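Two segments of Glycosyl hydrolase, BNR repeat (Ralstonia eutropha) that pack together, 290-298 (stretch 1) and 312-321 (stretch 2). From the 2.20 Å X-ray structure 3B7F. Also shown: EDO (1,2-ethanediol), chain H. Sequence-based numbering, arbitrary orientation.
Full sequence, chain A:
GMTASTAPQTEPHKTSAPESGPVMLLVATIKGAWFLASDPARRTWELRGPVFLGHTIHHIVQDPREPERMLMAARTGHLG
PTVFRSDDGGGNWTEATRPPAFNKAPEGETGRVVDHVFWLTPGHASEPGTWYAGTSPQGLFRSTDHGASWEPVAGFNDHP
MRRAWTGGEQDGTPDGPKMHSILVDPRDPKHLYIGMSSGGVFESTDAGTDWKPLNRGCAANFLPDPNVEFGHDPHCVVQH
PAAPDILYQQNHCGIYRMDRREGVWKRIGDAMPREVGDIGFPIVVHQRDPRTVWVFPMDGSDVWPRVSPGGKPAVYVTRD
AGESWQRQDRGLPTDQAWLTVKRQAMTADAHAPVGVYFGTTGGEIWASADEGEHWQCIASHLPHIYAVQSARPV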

ATOM      1  N   PRO A 290      12.760  -3.874  12.303  1.00 28.58           N
ATOM      2  CA  PRO A 290      13.054  -3.333  10.969  1.00 29.33           C
ATOM      3  C   PRO A 290      13.774  -4.276  10.007  1.00 27.23           C
ATOM      4  O   PRO A 290      13.927  -3.916   8.849  1.00 25.20           O
ATOM      5  CB  PRO A 290      13.904  -2.086  11.266  1.00 31.70           C
ATOM      6  CG  PRO A 290      14.466  -2.293  12.575  1.00 30.89           C
ATOM      7  CD  PRO A 290      13.506  -3.160  13.343  1.00 29.95           C
ATOM      8  N   ARG A 291      14.206  -5.448  10.483  1.00 27.87           N
ATOM      9  CA  ARG A 291      14.878  -6.463   9.654  1.00 27.37           C
ATOM     10  C   ARG A 291      13.914  -7.450   8.983  1.00 27.20           C
ATOM     11  O   ARG A 291      14.323  -8.156   8.071  1.00 26.64           O
ATOM     12  CB  ARG A 291      15.922  -7.220  10.489  1.00 27.43           C
ATOM     13  CG  ARG A 291      17.072  -6.321  10.936  1.00 30.85           C
ATOM     14  CD  ARG A 291      18.070  -6.926  11.951  1.00 31.99           C
ATOM     15  NE  ARG A 291      18.868  -8.079  11.513  1.00 46.61           N
ATOM     16  CZ  ARG A 291      19.918  -8.056  10.674  1.00 41.43           C
ATOM     17  NH1 ARG A 291      20.304  -6.945  10.051  1.00 43.54           N
ATOM     18  NH2 ARG A 291      20.563  -9.191  10.401  1.00 37.49           N
ATOM     19  N   THR A 292      12.649  -7.476   9.425  1.00 26.45           N
ATOM     20  CA  THR A 292      11.659  -8.423   8.932  1.00 24.63           C
ATOM     21  C   THR A 292      10.680  -7.763   7.970  1.00 24.44           C
ATOM     22  O   THR A 292      10.032  -6.768   8.306  1.00 24.15           O
ATOM     23  CB  THR A 292      10.930  -9.130  10.076  1.00 23.15           C
ATOM     24  OG1 THR A 292      11.898  -9.860  10.821  1.00 20.67           O
ATOM     25  CG2 THR A 292       9.833 -10.107   9.533  1.00 24.78           C
ATOM     26  N   VAL A 293      10.604  -8.345   6.777  1.00 25.37           N
ATOM     27  CA  VAL A 293       9.825  -7.825   5.651  1.00 26.26           C
ATOM     28  C   VAL A 293       9.298  -9.011   4.880  1.00 24.98           C
ATOM     29  O   VAL A 293       9.969 -10.049   4.825  1.00 26.03           O
ATOM     30  CB  VAL A 293      10.723  -6.882   4.757  1.00 28.60           C
ATOM     31  CG1 VAL A 293      10.151  -6.677   3.389  1.00 30.88           C
ATOM     32  CG2 VAL A 293      10.956  -5.530   5.459  1.00 31.14           C
ATOM     33  N   TRP A 294       8.084  -8.865   4.333  1.00 25.95           N
ATOM     34  CA  TRP A 294       7.402  -9.878   3.516  1.00 24.96           C
ATOM     35  C   TRP A 294       7.090  -9.318   2.138  1.00 25.18           C
ATOM     36  O   TRP A 294       6.707  -8.158   2.049  1.00 23.80           O
ATOM     37  CB  TRP A 294       6.059 -10.300   4.147  1.00 26.86           C
ATOM     38  CG  TRP A 294       6.191 -11.026   5.415  1.00 25.23           C
ATOM     39  CD1 TRP A 294       6.350 -12.351   5.554  1.00 24.52           C
ATOM     40  CD2 TRP A 294       6.205 -10.472   6.736  1.00 25.28           C
ATOM     41  NE1 TRP A 294       6.440 -12.680   6.867  1.00 28.95           N
ATOM     42  CE2 TRP A 294       6.382 -11.544   7.623  1.00 23.70           C
ATOM     43  CE3 TRP A 294       6.085  -9.172   7.253  1.00 20.63           C
ATOM     44  CZ2 TRP A 294       6.420 -11.377   9.012  1.00 24.25           C
ATOM     45  CZ3 TRP A 294       6.108  -8.998   8.632  1.00 23.94           C
ATOM     46  CH2 TRP A 294       6.269 -10.101   9.499  1.00 26.57           C
ATOM     47  N   VAL A 295       7.248 -10.149   1.095  1.00 21.71           N
ATOM     48  CA  VAL A 295       6.888  -9.831  -0.283  1.00 23.65           C
ATOM     49  C   VAL A 295       6.046 -10.999  -0.882  1.00 24.62           C
ATOM     50  O   VAL A 295       5.938 -12.045  -0.279  1.00 24.08           O
ATOM     51  CB  VAL A 295       8.140  -9.502  -1.198  1.00 23.48           C
ATOM     52  CG1 VAL A 295       8.824  -8.205  -0.705  1.00 15.69           C
ATOM     53  CG2 VAL A 295       9.159 -10.708  -1.305  1.00 16.53           C
ATOM     54  N   PHE A 296       5.403 -10.762  -2.025  1.00 22.86           N
ATOM     55  CA  PHE A 296       4.645 -11.781  -2.747  1.00 23.05           C
ATOM     56  C   PHE A 296       5.116 -11.773  -4.228  1.00 24.39           C
ATOM     57  O   PHE A 296       4.546 -11.059  -5.066  1.00 25.78           O
ATOM     58  CB  PHE A 296       3.142 -11.579  -2.678  1.00 21.55           C
ATOM     59  CG  PHE A 296       2.379 -12.786  -3.197  1.00 23.01           C
ATOM     60  CD1 PHE A 296       2.084 -12.936  -4.559  1.00 26.14           C
ATOM     61  CD2 PHE A 296       2.014 -13.825  -2.310  1.00 25.33           C
ATOM     62  CE1 PHE A 296       1.403 -14.081  -5.012  1.00 30.67           C
ATOM     63  CE2 PHE A 296       1.347 -14.948  -2.759  1.00 23.83           C
ATOM     64  CZ  PHE A 296       1.031 -15.082  -4.106  1.00 25.85           C
ATOM     65  N   PRO A 297       6.153 -12.571  -4.539  1.00 24.04           N
ATOM     66  CA  PRO A 297       6.702 -12.559  -5.869  1.00 22.33           C
ATOM     67  C   PRO A 297       5.814 -13.033  -7.010  1.00 24.30           C
ATOM     68  O   PRO A 297       5.040 -13.981  -6.861  1.00 25.18           O
ATOM     69  CB  PRO A 297       7.929 -13.483  -5.746  1.00 22.96           C
ATOM     70  CG  PRO A 297       8.243 -13.470  -4.278  1.00 24.16           C
ATOM     71  CD  PRO A 297       6.933 -13.462  -3.656  1.00 20.79           C
HETATM   72  N   MSE A 298       5.969 -12.341  -8.135  1.00 26.17           N
HETATM   73  CA  MSE A 298       5.275 -12.609  -9.385  1.00 26.08           C
HETATM   74  C   MSE A 298       6.299 -12.535 -10.511  1.00 27.65           C
HETATM   75  O   MSE A 298       7.414 -12.079 -10.296  1.00 31.23           O
HETATM   76  CB  MSE A 298       4.151 -11.601  -9.553  1.00 25.38           C
HETATM   77  CG  MSE A 298       2.994 -11.883  -8.526  1.00 27.54           C
HETATM   78 SE   MSE A 298       1.477 -10.790  -8.860  0.75 20.81          SE
HETATM   79  CE  MSE A 298       0.880 -11.714 -10.436  1.00 17.82           C
ATOM     80  N   LYS A 312       2.995 -21.485  -8.554  1.00 27.36           N
ATOM     81  CA  LYS A 312       3.353 -21.992  -7.220  1.00 26.05           C
ATOM     82  C   LYS A 312       3.420 -20.847  -6.248  1.00 25.89           C
ATOM     83  O   LYS A 312       4.515 -20.362  -5.956  1.00 26.51           O
ATOM     84  CB  LYS A 312       4.677 -22.745  -7.304  1.00 26.12           C
ATOM     85  CG  LYS A 312       4.557 -23.984  -8.196  1.00 27.43           C
ATOM     86  CD  LYS A 312       5.797 -24.823  -8.207  1.00 28.92           C
ATOM     87  CE  LYS A 312       5.584 -26.071  -9.080  1.00 42.69           C
ATOM     88  NZ  LYS A 312       6.846 -26.884  -9.265  1.00 50.08           N
ATOM     89  N   PRO A 313       2.251 -20.437  -5.694  1.00 25.42           N
ATOM     90  CA  PRO A 313       2.231 -19.219  -4.863  1.00 24.32           C
ATOM     91  C   PRO A 313       3.008 -19.314  -3.564  1.00 24.66           C
ATOM     92  O   PRO A 313       3.053 -20.370  -2.931  1.00 23.93           O
ATOM     93  CB  PRO A 313       0.745 -19.020  -4.580  1.00 25.72           C
ATOM     94  CG  PRO A 313       0.134 -20.371  -4.710  1.00 22.04           C
ATOM     95  CD  PRO A 313       0.911 -21.060  -5.771  1.00 25.38           C
ATOM     96  N   ALA A 314       3.627 -18.205  -3.191  1.00 25.03           N
ATOM     97  CA  ALA A 314       4.386 -18.137  -1.971  1.00 24.62           C
ATOM     98  C   ALA A 314       4.640 -16.694  -1.601  1.00 23.45           C
ATOM     99  O   ALA A 314       4.766 -15.823  -2.456  1.00 23.40           O
ATOM    100  CB  ALA A 314       5.754 -18.922  -2.102  1.00 19.03           C
ATOM    101  N   VAL A 315       4.712 -16.474  -0.301  1.00 23.88           N
ATOM    102  CA  VAL A 315       5.165 -15.238   0.286  1.00 24.40           C
ATOM    103  C   VAL A 315       6.644 -15.517   0.565  1.00 24.95           C
ATOM    104  O   VAL A 315       7.025 -16.675   0.811  1.00 24.17           O
ATOM    105  CB  VAL A 315       4.400 -14.934   1.622  1.00 24.68           C
ATOM    106  CG1 VAL A 315       5.132 -13.932   2.497  1.00 14.63           C
ATOM    107  CG2 VAL A 315       2.975 -14.512   1.350  1.00 21.84           C
ATOM    108  N   TYR A 316       7.496 -14.492   0.514  1.00 24.46           N
ATOM    109  CA  TYR A 316       8.895 -14.666   0.933  1.00 22.08           C
ATOM    110  C   TYR A 316       9.111 -13.728   2.077  1.00 22.91           C
ATOM    111  O   TYR A 316       8.650 -12.598   2.036  1.00 22.86           O
ATOM    112  CB  TYR A 316       9.926 -14.436  -0.196  1.00 21.32           C
ATOM    113  CG  TYR A 316      10.188 -15.680  -1.014  1.00 25.91           C
ATOM    114  CD1 TYR A 316       9.226 -16.161  -1.891  1.00 20.04           C
ATOM    115  CD2 TYR A 316      11.375 -16.402  -0.877  1.00 21.84           C
ATOM    116  CE1 TYR A 316       9.410 -17.294  -2.611  1.00 20.14           C
ATOM    117  CE2 TYR A 316      11.572 -17.539  -1.606  1.00 24.72           C
ATOM    118  CZ  TYR A 316      10.593 -17.971  -2.492  1.00 26.51           C
ATOM    119  OH  TYR A 316      10.771 -19.106  -3.243  1.00 23.63           O
ATOM    120  N   VAL A 317       9.793 -14.224   3.112  1.00 25.36           N
ATOM    121  CA  VAL A 317      10.170 -13.419   4.264  1.00 26.10           C
ATOM    122  C   VAL A 317      11.693 -13.245   4.306  1.00 26.98           C
ATOM    123  O   VAL A 317      12.434 -14.090   3.791  1.00 23.58           O
ATOM    124  CB  VAL A 317       9.706 -14.081   5.597  1.00 27.15           C
ATOM    125  CG1 VAL A 317      10.509 -15.341   5.870  1.00 21.60           C
ATOM    126  CG2 VAL A 317       9.808 -13.106   6.790  1.00 23.27           C
ATOM    127  N   THR A 318      12.130 -12.114   4.876  1.00 27.80           N
ATOM    128  CA  THR A 318      13.525 -11.886   5.264  1.00 26.90           C
ATOM    129  C   THR A 318      13.456 -11.465   6.743  1.00 26.53           C
ATOM    130  O   THR A 318      12.551 -10.768   7.115  1.00 23.25           O
ATOM    131  CB  THR A 318      14.294 -10.830   4.415  1.00 26.45           C
ATOM    132  OG1 THR A 318      15.656 -10.775   4.878  1.00 26.65           O
ATOM    133  CG2 THR A 318      13.652  -9.416   4.472  1.00 17.83           C
ATOM    134  N   ARG A 319      14.334 -12.000   7.575  1.00 27.16           N
ATOM    135  CA  ARG A 319      14.458 -11.603   8.977  1.00 29.73           C
ATOM    136  C   ARG A 319      15.817 -10.957   9.268  1.00 28.31           C
ATOM    137  O   ARG A 319      16.155 -10.706  10.425  1.00 29.65           O
ATOM    138  CB  ARG A 319      14.212 -12.823   9.865  1.00 30.75           C
ATOM    139  CG  ARG A 319      12.775 -13.402   9.657  1.00 29.62           C
ATOM    140  CD  ARG A 319      12.402 -14.374  10.772  1.00 39.10           C
ATOM    141  NE  ARG A 319      10.941 -14.585  10.885  1.00 43.60           N
ATOM    142  CZ  ARG A 319      10.251 -15.526  10.242  1.00 45.15           C
ATOM    143  NH1 ARG A 319      10.836 -16.397   9.433  1.00 48.12           N
ATOM    144  NH2 ARG A 319       8.952 -15.596  10.420  1.00 48.97           N
ATOM    145  N   ASP A 320      16.565 -10.645   8.206  1.00 28.42           N
ATOM    146  CA  ASP A 320      17.916 -10.090   8.293  1.00 27.35           C
ATOM    147  C   ASP A 320      18.100  -8.932   7.309  1.00 25.04           C
ATOM    148  O   ASP A 320      19.163  -8.778   6.731  1.00 28.12           O
ATOM    149  CB  ASP A 320      18.977 -11.210   8.098  1.00 27.69           C
ATOM    150  CG  ASP A 320      18.813 -11.984   6.785  1.00 27.59           C
ATOM    151  OD1 ASP A 320      18.136 -11.522   5.829  1.00 25.14           O
ATOM    152  OD2 ASP A 320      19.387 -13.078   6.700  1.00 24.06           O
ATOM    153  N   ALA A 321      17.051  -8.122   7.147  1.00 23.90           N
ATOM    154  CA  ALA A 321      17.056  -6.908   6.312  1.00 24.24           C
ATOM    155  C   ALA A 321      17.384  -7.120   4.832  1.00 25.29           C
ATOM    156  O   ALA A 321      17.872  -6.198   4.171  1.00 22.96           O
ATOM    157  CB  ALA A 321      17.978  -5.836   6.923  1.00 23.50           C
TER
HETATM  158  C1  EDO H 400      11.122 -11.595  15.008  1.00 62.99           C
HETATM  159  O1  EDO H 400      11.269 -10.169  14.906  1.00 56.86           O
HETATM  160  C2  EDO H 400      10.574 -12.233  13.720  1.00 62.14           C
HETATM  161  O2  EDO H 400      11.349 -11.976  12.522  1.00 51.65           O
HETATM  162  O   HOH W   1      18.782 -11.636  11.855  1.00 51.38           O
HETATM  163  O   HOH W   2       4.790 -15.908  -5.146  1.00 22.43           O

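The two stretches form an antiparallel pair of strands, residues 315-318 running against the strand that begins at Val 293. Together the stretches bury 750 Å², counting both sides.

Arg 291 opens the contact: its carbonyl O accepts a hydrogen bond from Ala 321 N at 2.9 Å, outside both strands. The Arg 291 guanidinium lays one face over Asp 320 CA. Arg 291 NH2 lies 3.4 Å from Asp 320 CB. Water 1 links the stretches here, donating to Arg 319 O and accepting a weak bond from Arg 291 NH2.

Thr 292 CA makes a CA-H...O contact with Thr 318 O, 3.1 Å away. Thr 292 OG1 accepts a hydrogen bond from O2 of the ethanediol at 2.8 Å. Arg 319 NE donates weakly to the same O2, so the ligand bridges the two residues.

Val 293 and Thr 318 are a hydrogen-bonded pair. Val 293 N donates to Thr 318 O at 3.1 Å, and Thr 318 N donates to Val 293 O at 3.0 Å. The paired N-H and C=O groups thus satisfy each other. Their side chains share one face of the sheet with Val 295 and Tyr 316.

Trp 294 points to the other face, beside Val 317, its non-hydrogen-bonded partner. Val 317 CG2 sits over one face of the indole, 3.7 Å from Trp 294 CD1. Val 315 CG1 meets the ring edge. These contacts are apolar.

Val 295 repeats the two-bond pattern with Tyr 316. Val 295 N donates to Tyr 316 O at 3.0 Å, and Tyr 316 N donates to Val 295 O at 3.0 Å.

The Phe 296 ring has Ala 314 O over one face and Val 315 CG2 at its edge. Pro 297 CG packs 3.7 Å from Tyr 316 CD1, apolar surface against apolar surface. Water 2 donates to both Pro 297 O and Ala 314 O, joining the backbones.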